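MDM10 isoform 1 (Saccharomyces cerevisiae, PDB 7BTX) forms a mitochondrial outer-membrane beta-barrel that serves in the ER–mitochondria tether complex ERMES and in late steps of TOM complex assembly. Local coordinates at residues F12-W18 / R160-Q166; I411-K417 / L429-W435; K425-L430 / A442-F448. Residues are numbered along the deposited sequence.

How the contacts relate
All three contacts belong to one mitochondrial porin-type barrel, but they occupy two separate parts of it. Contact 1 sets the N-terminal helix against a hairpin of the wall, whereas contacts 2 and 3 are successive strand pairings within a single antiparallel sheet. They share L429 and L430 of strand 426-434, which pairs with strand 413-420 along one edge and with strand 439-447 along the other. W431 N lies 2.6 Å from A442 O, a probable hydrogen bond that joins them directly. Their centres are about 16 Å apart. Contact 1 stands apart: its centre is about 32 Å from the centre of contact 2 and about 39 Å from that of contact 3, on the opposite side of the chain's centre from contact 3.

Contact 1. Residues F12-W18 / R160-Q166; sequences FYQSTHW and RLSPQTQ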
loop_
_atom_site.group_PDB
_atom_site.type_symbol
_atom_site.label_atom_id
_atom_site.label_comp_id
_atom_site.label_asym_id
_atom_site.label_seq_id
_atom_site.Cartn_x
_atom_site.Cartn_y
_atom_site.Cartn_z
ATOM N N PHE D 12 -13.750 -25.506 25.511
ATOM C CA PHE D 12 -14.772 -26.542 25.441
ATOM C C PHE D 12 -14.290 -27.826 26.094
ATOM O O PHE D 12 -15.093 -28.605 26.617
ATOM C CB PHE D 12 -15.148 -26.797 23.988
ATOM C CG PHE D 12 -16.323 -27.702 23.817
ATOM C CD1 PHE D 12 -17.587 -27.291 24.194
ATOM C CD2 PHE D 12 -16.168 -28.960 23.272
ATOM C CE1 PHE D 12 -18.666 -28.118 24.034
ATOM C CE2 PHE D 12 -17.246 -29.790 23.112
ATOM C CZ PHE D 12 -18.493 -29.369 23.493
ATOM N N TYR D 13 -12.980 -28.063 26.064
ATOM C CA TYR D 13 -12.410 -29.244 26.694
ATOM C C TYR D 13 -12.447 -29.156 28.207
ATOM O O TYR D 13 -12.677 -30.173 28.867
ATOM C CB TYR D 13 -10.970 -29.435 26.232
ATOM C CG TYR D 13 -10.816 -30.033 24.855
ATOM C CD1 TYR D 13 -11.920 -30.402 24.102
ATOM C CD2 TYR D 13 -9.561 -30.223 24.310
ATOM C CE1 TYR D 13 -11.772 -30.945 22.852
ATOM C CE2 TYR D 13 -9.404 -30.769 23.063
ATOM C CZ TYR D 13 -10.510 -31.130 22.341
ATOM O OH TYR D 13 -10.353 -31.668 21.089
ATOM N N GLN D 14 -12.225 -27.976 28.771
ATOM C CA GLN D 14 -12.282 -27.781 30.210
ATOM C C GLN D 14 -13.703 -27.652 30.728
ATOM O O GLN D 14 -13.916 -27.746 31.939
ATOM C CB GLN D 14 -11.485 -26.538 30.611
ATOM C CG GLN D 14 -10.002 -26.615 30.311
ATOM C CD GLN D 14 -9.406 -25.255 30.019
ATOM O OE1 GLN D 14 -9.994 -24.227 30.351
ATOM N NE2 GLN D 14 -8.240 -25.242 29.388
ATOM N N SER D 15 -14.673 -27.436 29.845
ATOM C CA SER D 15 -16.066 -27.309 30.245
ATOM C C SER D 15 -16.823 -28.623 30.191
ATOM O O SER D 15 -17.745 -28.824 30.985
ATOM C CB SER D 15 -16.780 -26.286 29.357
ATOM O OG SER D 15 -18.142 -26.172 29.717
ATOM N N THR D 16 -16.460 -29.517 29.276
ATOM C CA THR D 16 -17.087 -30.825 29.167
ATOM C C THR D 16 -16.223 -31.935 29.746
ATOM O O THR D 16 -16.611 -33.104 29.666
ATOM C CB THR D 16 -17.422 -31.130 27.711
ATOM O OG1 THR D 16 -16.215 -31.275 26.958
ATOM C CG2 THR D 16 -18.222 -30.003 27.127
ATOM N N HIS D 17 -15.069 -31.580 30.324
ATOM C CA HIS D 17 -14.111 -32.496 30.952
ATOM C C HIS D 17 -13.625 -33.566 29.972
ATOM O O HIS D 17 -13.844 -34.762 30.153
ATOM C CB HIS D 17 -14.693 -33.124 32.223
ATOM C CG HIS D 17 -15.209 -32.122 33.207
ATOM N ND1 HIS D 17 -14.431 -31.098 33.700
ATOM C CD2 HIS D 17 -16.425 -31.983 33.784
ATOM C CE1 HIS D 17 -15.145 -30.371 34.540
ATOM N NE2 HIS D 17 -16.359 -30.887 34.608
ATOM N N TRP D 18 -12.952 -33.108 28.920
ATOM C CA TRP D 18 -12.380 -34.023 27.944
ATOM C C TRP D 18 -10.988 -34.492 28.337
ATOM O O TRP D 18 -10.558 -35.562 27.884
ATOM C CB TRP D 18 -12.347 -33.366 26.563
ATOM C CG TRP D 18 -11.774 -34.225 25.476
ATOM C CD1 TRP D 18 -10.658 -33.973 24.743
ATOM C CD2 TRP D 18 -12.282 -35.479 25.008
ATOM N NE1 TRP D 18 -10.437 -34.983 23.846
ATOM C CE2 TRP D 18 -11.423 -35.920 23.988
ATOM C CE3 TRP D 18 -13.382 -36.268 25.348
ATOM C CZ2 TRP D 18 -11.629 -37.109 23.309
ATOM C CZ3 TRP D 18 -13.580 -37.443 24.679
ATOM C CH2 TRP D 18 -12.716 -37.851 23.664
ATOM N N ARG D 160 -19.393 -34.127 20.965
ATOM C CA ARG D 160 -19.036 -35.188 21.905
ATOM C C ARG D 160 -20.110 -36.270 21.839
ATOM O O ARG D 160 -21.181 -36.178 22.438
ATOM C CB ARG D 160 -18.855 -34.659 23.317
ATOM C CG ARG D 160 -18.266 -35.728 24.212
ATOM C CD ARG D 160 -17.739 -35.193 25.508
ATOM N NE ARG D 160 -17.201 -36.266 26.332
ATOM C CZ ARG D 160 -16.762 -36.099 27.573
ATOM N NH1 ARG D 160 -16.292 -37.129 28.259
ATOM N NH2 ARG D 160 -16.802 -34.903 28.133
ATOM N N LEU D 161 -19.791 -37.329 21.099
ATOM C CA LEU D 161 -20.758 -38.338 20.692
ATOM C C LEU D 161 -21.073 -39.357 21.779
ATOM O O LEU D 161 -22.059 -40.092 21.669
ATOM C CB LEU D 161 -20.238 -39.060 19.456
ATOM C CG LEU D 161 -19.901 -38.149 18.284
ATOM C CD1 LEU D 161 -19.260 -38.943 17.176
ATOM C CD2 LEU D 161 -21.157 -37.476 17.794
ATOM N N SER D 162 -20.256 -39.402 22.825
ATOM C CA SER D 162 -20.261 -40.450 23.839
ATOM C C SER D 162 -19.365 -39.944 24.964
ATOM O O SER D 162 -18.574 -39.024 24.722
ATOM C CB SER D 162 -19.762 -41.765 23.220
ATOM O OG SER D 162 -19.729 -42.857 24.113
ATOM N N PRO D 163 -19.441 -40.464 26.190
ATOM C CA PRO D 163 -18.531 -39.994 27.251
ATOM C C PRO D 163 -17.060 -40.354 27.062
ATOM O O PRO D 163 -16.237 -39.890 27.859
ATOM C CB PRO D 163 -19.093 -40.694 28.495
ATOM C CG PRO D 163 -19.864 -41.836 27.980
ATOM C CD PRO D 163 -20.510 -41.297 26.764
ATOM N N GLN D 164 -16.713 -41.153 26.057
ATOM C CA GLN D 164 -15.326 -41.486 25.778
ATOM C C GLN D 164 -15.066 -41.435 24.282
ATOM O O GLN D 164 -14.319 -42.260 23.753
ATOM C CB GLN D 164 -14.997 -42.871 26.331
ATOM C CG GLN D 164 -14.778 -42.907 27.833
ATOM C CD GLN D 164 -14.599 -44.311 28.355
ATOM O OE1 GLN D 164 -14.553 -45.268 27.586
ATOM N NE2 GLN D 164 -14.500 -44.442 29.671
ATOM N N THR D 165 -15.689 -40.486 23.590
ATOM C CA THR D 165 -15.627 -40.368 22.138
ATOM C C THR D 165 -15.983 -38.937 21.760
ATOM O O THR D 165 -16.903 -38.352 22.331
ATOM C CB THR D 165 -16.579 -41.376 21.468
ATOM O OG1 THR D 165 -16.125 -42.712 21.708
ATOM C CG2 THR D 165 -16.715 -41.163 19.989
ATOM N N GLN D 166 -15.235 -38.373 20.815
ATOM C CA GLN D 166 -15.509 -37.028 20.339
ATOM C C GLN D 166 -15.217 -36.961 18.852
ATOM O O GLN D 166 -14.356 -37.679 18.347
ATOM C CB GLN D 166 -14.669 -36.000 21.088
ATOM C CG GLN D 166 -15.325 -34.666 21.231
ATOM C CD GLN D 166 -14.426 -33.670 21.893
ATOM O OE1 GLN D 166 -13.397 -33.297 21.341
ATOM N NE2 GLN D 166 -14.800 -33.231 23.083
#
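The end of an N-terminal helix rests here on a beta hairpin of the barrel wall, where strand 152-162 turns through P163 and Q164 into strand 165-174. An N-terminal helix packed against the wall is a feature shared with mitochondrial porins. F12 opens the segment; its ring approaches the amide of Q166 (CE2 to NE2, 4.2 Å) and also touches I158 of strand 152-162. Y13 brings CE1 to 3.2 Å from Q166 OE1, while its hydroxyl is hydrogen-bonded to Q187 on strand 179-189. A phenol suits this place, since its ring can pack while its OH meets polar wall residues. T16 turns its OG1 back to F12 O (2.9 Å), and its CB lies 3.8 Å from R160 NH2. H17 then takes a positive phi of 58°, which lets the chain turn off the helix so that W18 N bonds Y13 O at 2.9 Å. W18, Q166 and R160 bury the most surface, in similar amounts; a broad indole suits a place between turn and helix end. W18 CE3 lies over one face of the R160 guanidinium, 3.9 Å from R160 NE, and the turn itself holds that guanidinium through R160 NH1 to P163 O (2.8 Å). On the same side of the indole, Q166 CB makes a CH-pi contact, 4.0 Å from the centroid of the W18 six-membered ring.

Contact 2. Residues I411-K417 / L429-W435; sequences IFTSVWK and LLWEGKW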
loop_
_atom_site.group_PDB
_atom_site.type_symbol
_atom_site.label_atom_id
_atom_site.label_comp_id
_atom_site.label_asym_id
_atom_site.label_seq_id
_atom_site.Cartn_x
_atom_site.Cartn_y
_atom_site.Cartn_z
ATOM N N ILE D 411 -6.876 -6.727 39.074
ATOM C CA ILE D 411 -5.601 -7.234 39.560
ATOM C C ILE D 411 -4.603 -7.277 38.411
ATOM O O ILE D 411 -4.868 -7.877 37.365
ATOM C CB ILE D 411 -5.763 -8.627 40.207
ATOM C CG1 ILE D 411 -6.806 -9.453 39.452
ATOM C CG2 ILE D 411 -6.137 -8.497 41.669
ATOM C CD1 ILE D 411 -6.923 -10.878 39.926
ATOM N N PHE D 412 -3.459 -6.628 38.606
ATOM C CA PHE D 412 -2.384 -6.685 37.631
ATOM C C PHE D 412 -1.761 -8.074 37.621
ATOM O O PHE D 412 -1.805 -8.802 38.613
ATOM C CB PHE D 412 -1.325 -5.635 37.956
ATOM C CG PHE D 412 -0.531 -5.182 36.772
ATOM C CD1 PHE D 412 -1.150 -4.548 35.712
ATOM C CD2 PHE D 412 0.837 -5.371 36.727
ATOM C CE1 PHE D 412 -0.423 -4.125 34.616
ATOM C CE2 PHE D 412 1.571 -4.943 35.635
ATOM C CZ PHE D 412 0.939 -4.323 34.580
ATOM N N THR D 413 -1.194 -8.452 36.480
ATOM C CA THR D 413 -0.575 -9.769 36.332
ATOM C C THR D 413 0.578 -9.638 35.348
ATOM O O THR D 413 0.351 -9.402 34.160
ATOM C CB THR D 413 -1.580 -10.809 35.849
ATOM O OG1 THR D 413 -2.708 -10.850 36.731
ATOM C CG2 THR D 413 -0.943 -12.169 35.821
ATOM N N SER D 414 1.802 -9.804 35.834
ATOM C CA SER D 414 3.004 -9.628 35.035
ATOM C C SER D 414 3.636 -10.979 34.747
ATOM O O SER D 414 3.719 -11.833 35.630
ATOM C CB SER D 414 4.011 -8.745 35.764
ATOM O OG SER D 414 3.463 -7.472 36.028
ATOM N N VAL D 415 4.068 -11.181 33.505
ATOM C CA VAL D 415 4.754 -12.401 33.095
ATOM C C VAL D 415 6.003 -11.996 32.331
ATOM O O VAL D 415 5.903 -11.358 31.280
ATOM C CB VAL D 415 3.876 -13.302 32.211
ATOM C CG1 VAL D 415 4.660 -14.500 31.759
ATOM C CG2 VAL D 415 2.639 -13.748 32.937
ATOM N N TRP D 416 7.167 -12.382 32.837
ATOM C CA TRP D 416 8.430 -12.186 32.143
ATOM C C TRP D 416 8.887 -13.515 31.571
ATOM O O TRP D 416 8.809 -14.537 32.241
ATOM C CB TRP D 416 9.499 -11.647 33.089
ATOM C CG TRP D 416 9.149 -10.359 33.716
ATOM C CD1 TRP D 416 8.354 -10.166 34.805
ATOM C CD2 TRP D 416 9.583 -9.067 33.297
ATOM N NE1 TRP D 416 8.261 -8.827 35.088
ATOM C CE2 TRP D 416 9.008 -8.131 34.177
ATOM C CE3 TRP D 416 10.398 -8.610 32.261
ATOM C CZ2 TRP D 416 9.226 -6.765 34.054
ATOM C CZ3 TRP D 416 10.612 -7.255 32.139
ATOM C CH2 TRP D 416 10.029 -6.346 33.031
ATOM N N LYS D 417 9.360 -13.507 30.326
ATOM C CA LYS D 417 9.647 -14.771 29.643
ATOM C C LYS D 417 10.958 -14.632 28.869
ATOM O O LYS D 417 11.025 -13.919 27.870
ATOM C CB LYS D 417 8.509 -15.168 28.716
ATOM C CG LYS D 417 7.276 -15.711 29.400
ATOM C CD LYS D 417 6.091 -15.718 28.463
ATOM C CE LYS D 417 6.160 -16.888 27.507
ATOM N NZ LYS D 417 5.830 -18.169 28.182
ATOM N N LEU D 429 13.223 -11.936 24.889
ATOM C CA LEU D 429 12.604 -11.476 26.118
ATOM C C LEU D 429 11.182 -11.049 25.809
ATOM O O LEU D 429 10.893 -10.578 24.711
ATOM C CB LEU D 429 13.367 -10.307 26.741
ATOM C CG LEU D 429 14.820 -10.522 27.148
ATOM C CD1 LEU D 429 15.763 -9.979 26.095
ATOM C CD2 LEU D 429 15.075 -9.857 28.481
ATOM N N LEU D 430 10.292 -11.215 26.780
ATOM C CA LEU D 430 8.895 -10.873 26.568
ATOM C C LEU D 430 8.252 -10.553 27.901
ATOM O O LEU D 430 8.333 -11.351 28.834
ATOM C CB LEU D 430 8.139 -12.017 25.889
ATOM C CG LEU D 430 6.683 -11.749 25.507
ATOM C CD1 LEU D 430 6.596 -10.888 24.271
ATOM C CD2 LEU D 430 5.944 -13.041 25.296
ATOM N N TRP D 431 7.621 -9.393 27.986
ATOM C CA TRP D 431 6.800 -9.035 29.128
ATOM C C TRP D 431 5.344 -9.005 28.690
ATOM O O TRP D 431 5.039 -8.607 27.567
ATOM C CB TRP D 431 7.212 -7.682 29.706
ATOM C CG TRP D 431 6.354 -7.245 30.829
ATOM C CD1 TRP D 431 6.346 -7.746 32.087
ATOM C CD2 TRP D 431 5.358 -6.222 30.797
ATOM N NE1 TRP D 431 5.411 -7.099 32.851
ATOM C CE2 TRP D 431 4.789 -6.156 32.078
ATOM C CE3 TRP D 431 4.892 -5.355 29.808
ATOM C CZ2 TRP D 431 3.780 -5.259 32.396
ATOM C CZ3 TRP D 431 3.893 -4.470 30.125
ATOM C CH2 TRP D 431 3.346 -4.426 31.407
ATOM N N GLU D 432 4.450 -9.460 29.564
ATOM C CA GLU D 432 3.018 -9.399 29.312
ATOM C C GLU D 432 2.316 -8.923 30.568
ATOM O O GLU D 432 2.499 -9.504 31.638
ATOM C CB GLU D 432 2.455 -10.755 28.897
ATOM C CG GLU D 432 2.772 -11.147 27.477
ATOM C CD GLU D 432 1.636 -11.898 26.825
ATOM O OE1 GLU D 432 0.593 -12.079 27.485
ATOM O OE2 GLU D 432 1.781 -12.300 25.653
ATOM N N GLY D 433 1.512 -7.878 30.440
ATOM C CA GLY D 433 0.811 -7.352 31.590
ATOM C C GLY D 433 -0.687 -7.312 31.399
ATOM O O GLY D 433 -1.187 -6.598 30.528
ATOM N N LYS D 434 -1.416 -8.069 32.204
ATOM C CA LYS D 434 -2.866 -8.096 32.135
ATOM C C LYS D 434 -3.464 -7.160 33.174
ATOM O O LYS D 434 -2.816 -6.751 34.134
ATOM C CB LYS D 434 -3.391 -9.518 32.338
ATOM C CG LYS D 434 -4.595 -9.856 31.485
ATOM C CD LYS D 434 -5.167 -11.212 31.845
ATOM C CE LYS D 434 -5.819 -11.190 33.214
ATOM N NZ LYS D 434 -6.432 -12.504 33.552
ATOM N N TRP D 435 -4.728 -6.825 32.961
ATOM C CA TRP D 435 -5.489 -5.944 33.833
ATOM C C TRP D 435 -6.941 -6.390 33.753
ATOM O O TRP D 435 -7.198 -7.577 33.533
ATOM C CB TRP D 435 -5.308 -4.476 33.454
ATOM C CG TRP D 435 -5.520 -3.551 34.616
ATOM C CD1 TRP D 435 -5.369 -3.852 35.933
ATOM C CD2 TRP D 435 -5.963 -2.192 34.563
ATOM N NE1 TRP D 435 -5.670 -2.762 36.707
ATOM C CE2 TRP D 435 -6.041 -1.728 35.888
ATOM C CE3 TRP D 435 -6.293 -1.320 33.523
ATOM C CZ2 TRP D 435 -6.432 -0.432 36.202
ATOM C CZ3 TRP D 435 -6.681 -0.033 33.835
ATOM C CH2 TRP D 435 -6.747 0.399 35.163
#
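Two antiparallel strands of a beta hairpin pair here, side chains alternating between the faces. W416, W431 and S414 share one face, on which two tryptophans meet across a non-hydrogen-bonded pair. W416 (chi1 m) and W431 (chi1 t) swing together until CE2 of W416 is 3.4 Å from CD1 of W431, the planes of the W416 six-membered and W431 five-membered rings at 49°. The t rotamer of W431 lays its indole along the strand, bringing NE1 to 3.6 Å from S414 CB and CZ2 to 3.7 Å from F412 CZ. G433 suits this crowded spot, because a CB there would fall 2.6 Å from W431 CH2. The large aromatics are consistent with a membrane-facing surface. On the other face, V415 CB (chi1 t) lies 4.4 Å from E432 CB; the backbones bond twice, V415 N to E432 O at 3.0 Å and E432 N to V415 O at 2.9 Å. K417 packs its CD against L430 CD2 (4.1 Å), then bends through p chi3 and chi4, its NZ bonding T33 O and forming a salt bridge with E312. K417 and L430 both touch F37. Strand 313-316 flanks 413-420, and strand 439-447 flanks 426-434.

Contact 3. Residues K425-L430 / A442-F448; sequences KTLKLL and AGTELVF
This is a beta hairpin pairing in the barrel wall: extended strands 426-430 and 442-447 run antiparallel, axes 4.6 Å apart at closest approach and 169° between their directions. The register runs from G443 opposite L430 to V447 opposite T426. At the start, A442 O receives a CA-H...O contact from L430 CA (3.5 Å). G443 (phi/psi -163/143) allows a CA-CA spacing of 4.0 Å to L430; a CB would clash with CD1 of L430, which adopts t/p. T444 forms a hydrogen-bonded pair, L429 N to T444 O at 2.8 Å and T444 N to L429 O at 3.0 Å, and its CG2 touches CD1 of L429 (chi1 m) at 3.8 Å. E445 lies on the opposite face, extended (t, t): its CG packs on K428 CG at 3.7 Å and its OE2 reaches 3.6 Å from T426 CG2, while K428 sends NZ to the carbonyls of L35 and F37. L446 (m, t) pairs likewise, L446 N to L427 O 3.0 Å and L427 N to L446 O 3.1 Å; its CD1 meets CD2 of L427 (t/p) at 4.1 Å, an apolar surface consistent with lipid contact. V447 CG2 approaches T426 CG2 (4.1 Å). Finally F448 N bonds O of K425 (phi 58°) at 3.2 Å, and chi1 of -92°, between wells, sets the ring edge of F448 on L427, CE2 to CB 3.6 Å.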
loop_
_atom_site.group_PDB
_atom_site.type_symbol
_atom_site.label_atom_id
_atom_site.label_comp_id
_atom_site.label_asym_id
_atom_site.label_seq_id
_atom_site.Cartn_x
_atom_site.Cartn_y
_atom_site.Cartn_z
ATOM N N LYS D 425 21.981 -18.589 18.664
ATOM C CA LYS D 425 22.618 -17.620 19.561
ATOM C C LYS D 425 21.754 -16.372 19.747
ATOM O O LYS D 425 22.188 -15.241 19.533
ATOM C CB LYS D 425 24.030 -17.264 19.079
ATOM C CG LYS D 425 24.999 -16.830 20.183
ATOM C CD LYS D 425 24.804 -17.603 21.481
ATOM C CE LYS D 425 25.746 -17.109 22.563
ATOM N NZ LYS D 425 25.329 -17.569 23.916
ATOM N N THR D 426 20.512 -16.602 20.152
ATOM C CA THR D 426 19.548 -15.538 20.359
ATOM C C THR D 426 19.179 -15.451 21.831
ATOM O O THR D 426 19.580 -16.279 22.648
ATOM C CB THR D 426 18.285 -15.751 19.522
ATOM O OG1 THR D 426 17.707 -17.020 19.843
ATOM C CG2 THR D 426 18.611 -15.712 18.044
ATOM N N LEU D 427 18.406 -14.421 22.158
ATOM C CA LEU D 427 17.875 -14.253 23.506
ATOM C C LEU D 427 16.569 -13.480 23.362
ATOM O O LEU D 427 16.585 -12.262 23.176
ATOM C CB LEU D 427 18.864 -13.530 24.409
ATOM C CG LEU D 427 18.383 -13.079 25.790
ATOM C CD1 LEU D 427 17.924 -14.255 26.609
ATOM C CD2 LEU D 427 19.471 -12.328 26.518
ATOM N N LYS D 428 15.452 -14.193 23.415
ATOM C CA LYS D 428 14.153 -13.550 23.354
ATOM C C LYS D 428 13.703 -13.162 24.750
ATOM O O LYS D 428 13.799 -13.952 25.687
ATOM C CB LYS D 428 13.124 -14.477 22.715
ATOM C CG LYS D 428 13.408 -14.805 21.273
ATOM C CD LYS D 428 12.997 -16.218 20.940
ATOM C CE LYS D 428 11.501 -16.396 21.039
ATOM N NZ LYS D 428 11.097 -17.781 20.689
ATOM N N LEU D 429 13.223 -11.936 24.889
ATOM C CA LEU D 429 12.604 -11.476 26.118
ATOM C C LEU D 429 11.182 -11.049 25.809
ATOM O O LEU D 429 10.893 -10.578 24.711
ATOM C CB LEU D 429 13.367 -10.307 26.741
ATOM C CG LEU D 429 14.820 -10.522 27.148
ATOM C CD1 LEU D 429 15.763 -9.979 26.095
ATOM C CD2 LEU D 429 15.075 -9.857 28.481
ATOM N N LEU D 430 10.292 -11.215 26.780
ATOM C CA LEU D 430 8.895 -10.873 26.568
ATOM C C LEU D 430 8.252 -10.553 27.901
ATOM O O LEU D 430 8.333 -11.351 28.834
ATOM C CB LEU D 430 8.139 -12.017 25.889
ATOM C CG LEU D 430 6.683 -11.749 25.507
ATOM C CD1 LEU D 430 6.596 -10.888 24.271
ATOM C CD2 LEU D 430 5.944 -13.041 25.296
ATOM N N ALA D 442 5.052 -6.277 25.645
ATOM C CA ALA D 442 6.310 -5.779 25.108
ATOM C C ALA D 442 7.321 -6.912 25.030
ATOM O O ALA D 442 7.405 -7.738 25.940
ATOM C CB ALA D 442 6.863 -4.650 25.972
ATOM N N GLY D 443 8.090 -6.948 23.949
ATOM C CA GLY D 443 9.055 -8.012 23.787
ATOM C C GLY D 443 10.132 -7.745 22.761
ATOM O O GLY D 443 9.863 -7.159 21.714
ATOM N N THR D 444 11.356 -8.181 23.041
ATOM C CA THR D 444 12.486 -7.972 22.150
ATOM C C THR D 444 13.244 -9.274 21.945
ATOM O O THR D 444 13.035 -10.263 22.648
ATOM C CB THR D 444 13.442 -6.904 22.688
ATOM O OG1 THR D 444 14.477 -6.668 21.728
ATOM C CG2 THR D 444 14.066 -7.355 23.984
ATOM N N GLU D 445 14.134 -9.254 20.961
ATOM C CA GLU D 445 15.026 -10.362 20.672
ATOM C C GLU D 445 16.423 -9.802 20.456
ATOM O O GLU D 445 16.579 -8.725 19.880
ATOM C CB GLU D 445 14.565 -11.139 19.438
ATOM C CG GLU D 445 15.338 -12.412 19.184
ATOM C CD GLU D 445 14.880 -13.137 17.941
ATOM O OE1 GLU D 445 14.101 -12.553 17.166
ATOM O OE2 GLU D 445 15.297 -14.294 17.737
ATOM N N LEU D 446 17.435 -10.503 20.945
ATOM C CA LEU D 446 18.811 -10.088 20.750
ATOM C C LEU D 446 19.551 -11.169 19.980
ATOM O O LEU D 446 19.133 -12.323 19.951
ATOM C CB LEU D 446 19.499 -9.814 22.090
ATOM C CG LEU D 446 18.700 -8.972 23.085
ATOM C CD1 LEU D 446 19.456 -8.812 24.379
ATOM C CD2 LEU D 446 18.384 -7.622 22.505
ATOM N N VAL D 447 20.637 -10.783 19.319
ATOM C CA VAL D 447 21.512 -11.716 18.620
ATOM C C VAL D 447 22.938 -11.418 19.054
ATOM O O VAL D 447 23.415 -10.292 18.889
ATOM C CB VAL D 447 21.373 -11.613 17.089
ATOM C CG1 VAL D 447 22.444 -12.430 16.412
ATOM C CG2 VAL D 447 20.009 -12.089 16.642
ATOM N N PHE D 448 23.619 -12.422 19.599
ATOM C CA PHE D 448 24.815 -12.196 20.395
ATOM C C PHE D 448 26.116 -12.321 19.618
ATOM O O PHE D 448 27.185 -12.289 20.232
ATOM C CB PHE D 448 24.833 -13.154 21.582
ATOM C CG PHE D 448 24.201 -12.591 22.813
ATOM C CD1 PHE D 448 24.948 -11.864 23.721
ATOM C CD2 PHE D 448 22.852 -12.770 23.052
ATOM C CE1 PHE D 448 24.364 -11.339 24.857
ATOM C CE2 PHE D 448 22.263 -12.246 24.181
ATOM C CZ PHE D 448 23.020 -11.529 25.085
#